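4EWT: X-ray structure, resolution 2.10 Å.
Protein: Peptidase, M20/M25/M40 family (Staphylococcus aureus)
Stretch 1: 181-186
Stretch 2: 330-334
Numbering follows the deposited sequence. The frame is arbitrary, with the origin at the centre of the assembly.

Stretch 1, residues 181-186: VQTGRA
Stretch 2 (330-334) PPSED

The two direct hydrogen bonds in this contact both run from side chains of 181-186 to carbonyl oxygens of consecutive prolines, residues that have no backbone N-H of their own to offer. Thr183 OG1 donates to Pro330 O at 2.9 Å, and Gln182 NE2 donates to Pro331 O at 2.9 Å with an N-H...O angle of 158°, close enough to linear for a well-formed bond.

The backbones cross steeply: the CA 182 to 185 direction lies 78° from CA 330 to 333, and no direct backbone-to-backbone hydrogen bond joins the stretches. The closest register is Thr183 against Ser332, CA to CA 5.2 Å. In the first stretch, phi/psi run -140/147 at Gln182, -74/150 at Thr183, -89/171 at Gly184 and -140/141 at Arg185, an extended path that includes strand through Arg185 and Ala186. The second has no regular helix or strand. Pro330 sits at -65/-40, and the chain then extends through Pro331 (-75/160), Ser332 (-90/160) and Glu333 (-151/129).

Gln182 points its CA-to-CB bond toward the other stretch and adopts chi1 m (-72°), chi2 t (-171°) and chi3 -138°. This carries Gln182 NE2 to Pro331 O and also to 3.4 Å from Glu333 CB, while OE1 is hydrogen-bonded elsewhere in the structure. Thr183 leaves its backbone sideways; chi1 p (61°) places OG1 for its bond. The CB bonds of both prolines point away, and it is their carbonyl oxygens that accept the two hydrogen bonds. Pro330 has a C-gamma exo pucker, Pro331 C-gamma endo.

Thr183 O is a second focus. Ser332 CA lies 3.4 Å from Thr183 O in a CA-H...O contact, with 134° at the hydrogen, and Ser332 CB is 3.3 Å from Thr183 O. Water 1 donates to Thr183 O at 3.0 Å and accepts from Glu333 N at 3.0 Å, bridging the two backbones without direct pairing.

Arg185, with CB toward the second stretch, extends through chi1 t (-177°) and chi2 t (166°), then turns at chi3 p (65°), with chi4 -165°. Ser332 OG lies over one face of its guanidinium, 3.2 Å from Arg185 CZ. Arg185 NH1 is 3.3 Å from Ser332 OG, but the poor angle excludes a hydrogen bond. Ser332 chi1 is off-well at 97°.

Glu333 (chi1 t, 164°; chi2 p, 61°; chi3 56°) starts sideways, but its end leads away to cap a backbone N just past the stretch, in the approach to a turn that leads into a helix. The contact buries 337 Å² in total.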

ATOM      1  N   VAL A 181      25.708   0.115 -21.872  1.00 26.16           N
ATOM      2  CA  VAL A 181      25.129   1.135 -22.748  1.00 26.08           C
ATOM      3  C   VAL A 181      23.636   0.901 -23.048  1.00 25.43           C
ATOM      4  O   VAL A 181      22.922   1.840 -23.400  1.00 25.67           O
ATOM      5  CB  VAL A 181      25.976   1.307 -24.045  1.00 27.10           C
ATOM      6  CG1 VAL A 181      26.021   0.004 -24.859  1.00 25.54           C
ATOM      7  CG2 VAL A 181      25.464   2.473 -24.890  1.00 27.34           C
ATOM      8  N   GLN A 182      23.185  -0.347 -22.919  1.00 24.67           N
ATOM      9  CA  GLN A 182      21.764  -0.701 -23.059  1.00 23.79           C
ATOM     10  C   GLN A 182      21.376  -1.746 -22.024  1.00 22.46           C
ATOM     11  O   GLN A 182      22.190  -2.576 -21.647  1.00 22.11           O
ATOM     12  CB  GLN A 182      21.427  -1.146 -24.491  1.00 24.54           C
ATOM     13  CG  GLN A 182      21.445   0.053 -25.430  1.00 27.00           C
ATOM     14  CD  GLN A 182      20.940  -0.188 -26.834  1.00 29.12           C
ATOM     15  OE1 GLN A 182      21.540   0.294 -27.784  1.00 31.34           O
ATOM     16  NE2 GLN A 182      19.819  -0.879 -26.973  1.00 29.31           N
ATOM     17  N   THR A 183      20.133  -1.677 -21.562  1.00 21.10           N
ATOM     18  CA  THR A 183      19.674  -2.446 -20.415  1.00 19.92           C
ATOM     19  C   THR A 183      19.487  -3.902 -20.787  1.00 19.94           C
ATOM     20  O   THR A 183      19.191  -4.220 -21.929  1.00 20.17           O
ATOM     21  CB  THR A 183      18.310  -1.923 -19.869  1.00 19.13           C
ATOM     22  OG1 THR A 183      17.309  -2.036 -20.887  1.00 20.13           O
ATOM     23  CG2 THR A 183      18.409  -0.485 -19.442  1.00 18.01           C
ATOM     24  N   GLY A 184      19.678  -4.781 -19.813  1.00 19.15           N
ATOM     25  CA  GLY A 184      19.275  -6.166 -19.955  1.00 18.77           C
ATOM     26  C   GLY A 184      17.842  -6.326 -19.501  1.00 18.15           C
ATOM     27  O   GLY A 184      17.258  -5.416 -18.915  1.00 16.61           O
ATOM     28  N   ARG A 185      17.287  -7.502 -19.742  1.00 18.09           N
ATOM     29  CA  ARG A 185      15.863  -7.695 -19.599  1.00 18.46           C
ATOM     30  C   ARG A 185      15.569  -9.045 -18.967  1.00 18.56           C
ATOM     31  O   ARG A 185      16.258 -10.045 -19.257  1.00 18.87           O
ATOM     32  CB  ARG A 185      15.201  -7.588 -20.971  1.00 18.93           C
ATOM     33  CG  ARG A 185      13.688  -7.705 -20.968  1.00 20.18           C
ATOM     34  CD  ARG A 185      13.135  -7.246 -22.311  1.00 23.69           C
ATOM     35  NE  ARG A 185      13.580  -8.133 -23.373  1.00 24.68           N
ATOM     36  CZ  ARG A 185      13.516  -7.854 -24.673  1.00 29.05           C
ATOM     37  NH1 ARG A 185      13.011  -6.697 -25.098  1.00 28.22           N
ATOM     38  NH2 ARG A 185      13.966  -8.737 -25.552  1.00 26.22           N
ATOM     39  N   ALA A 186      14.565  -9.067 -18.088  1.00 17.67           N
ATOM     40  CA  ALA A 186      14.013 -10.334 -17.599  1.00 18.49           C
ATOM     41  C   ALA A 186      12.492 -10.267 -17.624  1.00 18.15           C
ATOM     42  O   ALA A 186      11.928  -9.181 -17.674  1.00 17.89           O
ATOM     43  CB  ALA A 186      14.540 -10.651 -16.202  1.00 17.31           C
ATOM     44  N   PRO A 330      17.540   3.217 -23.330  1.00 36.45           N
ATOM     45  CA  PRO A 330      16.535   2.385 -22.660  1.00 36.71           C
ATOM     46  C   PRO A 330      16.273   0.971 -23.212  1.00 36.17           C
ATOM     47  O   PRO A 330      16.081   0.052 -22.402  1.00 36.49           O
ATOM     48  CB  PRO A 330      15.260   3.254 -22.704  1.00 38.32           C
ATOM     49  CG  PRO A 330      15.762   4.662 -22.934  1.00 39.29           C
ATOM     50  CD  PRO A 330      16.946   4.467 -23.843  1.00 38.19           C
ATOM     51  N   PRO A 331      16.247   0.782 -24.550  1.00 36.14           N
ATOM     52  CA  PRO A 331      15.828  -0.547 -25.013  1.00 36.10           C
ATOM     53  C   PRO A 331      16.887  -1.644 -24.841  1.00 35.15           C
ATOM     54  O   PRO A 331      18.074  -1.348 -24.690  1.00 34.45           O
ATOM     55  CB  PRO A 331      15.530  -0.323 -26.500  1.00 36.49           C
ATOM     56  CG  PRO A 331      16.362   0.811 -26.886  1.00 36.71           C
ATOM     57  CD  PRO A 331      16.494   1.697 -25.680  1.00 36.36           C
ATOM     58  N   SER A 332      16.449  -2.896 -24.846  1.00 35.20           N
ATOM     59  CA  SER A 332      17.385  -4.003 -24.796  1.00 35.32           C
ATOM     60  C   SER A 332      17.728  -4.366 -26.235  1.00 34.97           C
ATOM     61  O   SER A 332      17.003  -4.003 -27.169  1.00 36.45           O
ATOM     62  CB  SER A 332      16.821  -5.194 -24.010  1.00 36.40           C
ATOM     63  OG  SER A 332      16.249  -6.142 -24.897  1.00 40.04           O
ATOM     64  N   GLU A 333      18.847  -5.055 -26.412  1.00 33.46           N
ATOM     65  CA  GLU A 333      19.417  -5.284 -27.719  1.00 32.36           C
ATOM     66  C   GLU A 333      20.168  -6.608 -27.640  1.00 31.75           C
ATOM     67  O   GLU A 333      20.977  -6.805 -26.723  1.00 31.55           O
ATOM     68  CB  GLU A 333      20.352  -4.108 -28.058  1.00 31.88           C
ATOM     69  CG  GLU A 333      21.322  -4.318 -29.199  1.00 32.85           C
ATOM     70  CD  GLU A 333      20.648  -4.581 -30.518  1.00 34.28           C
ATOM     71  OE1 GLU A 333      19.818  -3.742 -30.931  1.00 37.04           O
ATOM     72  OE2 GLU A 333      20.946  -5.628 -31.133  1.00 32.36           O
ATOM     73  N   ASP A 334      19.915  -7.519 -28.579  1.00 30.75           N
ATOM     74  CA  ASP A 334      20.576  -8.824 -28.498  1.00 30.50           C
ATOM     75  C   ASP A 334      22.029  -8.856 -28.975  1.00 29.00           C
ATOM     76  O   ASP A 334      22.723  -9.859 -28.800  1.00 30.04           O
ATOM     77  CB  ASP A 334      19.699  -9.979 -29.024  1.00 32.29           C
ATOM     78  CG  ASP A 334      19.991 -10.366 -30.462  1.00 33.23           C
ATOM     79  OD1 ASP A 334      20.632  -9.590 -31.202  1.00 32.23           O
ATOM     80  OD2 ASP A 334      19.551 -11.475 -30.850  1.00 35.16           O
TER
HETATM   81  O   HOH W   1      20.792  -5.275 -24.189  1.00  8.40           O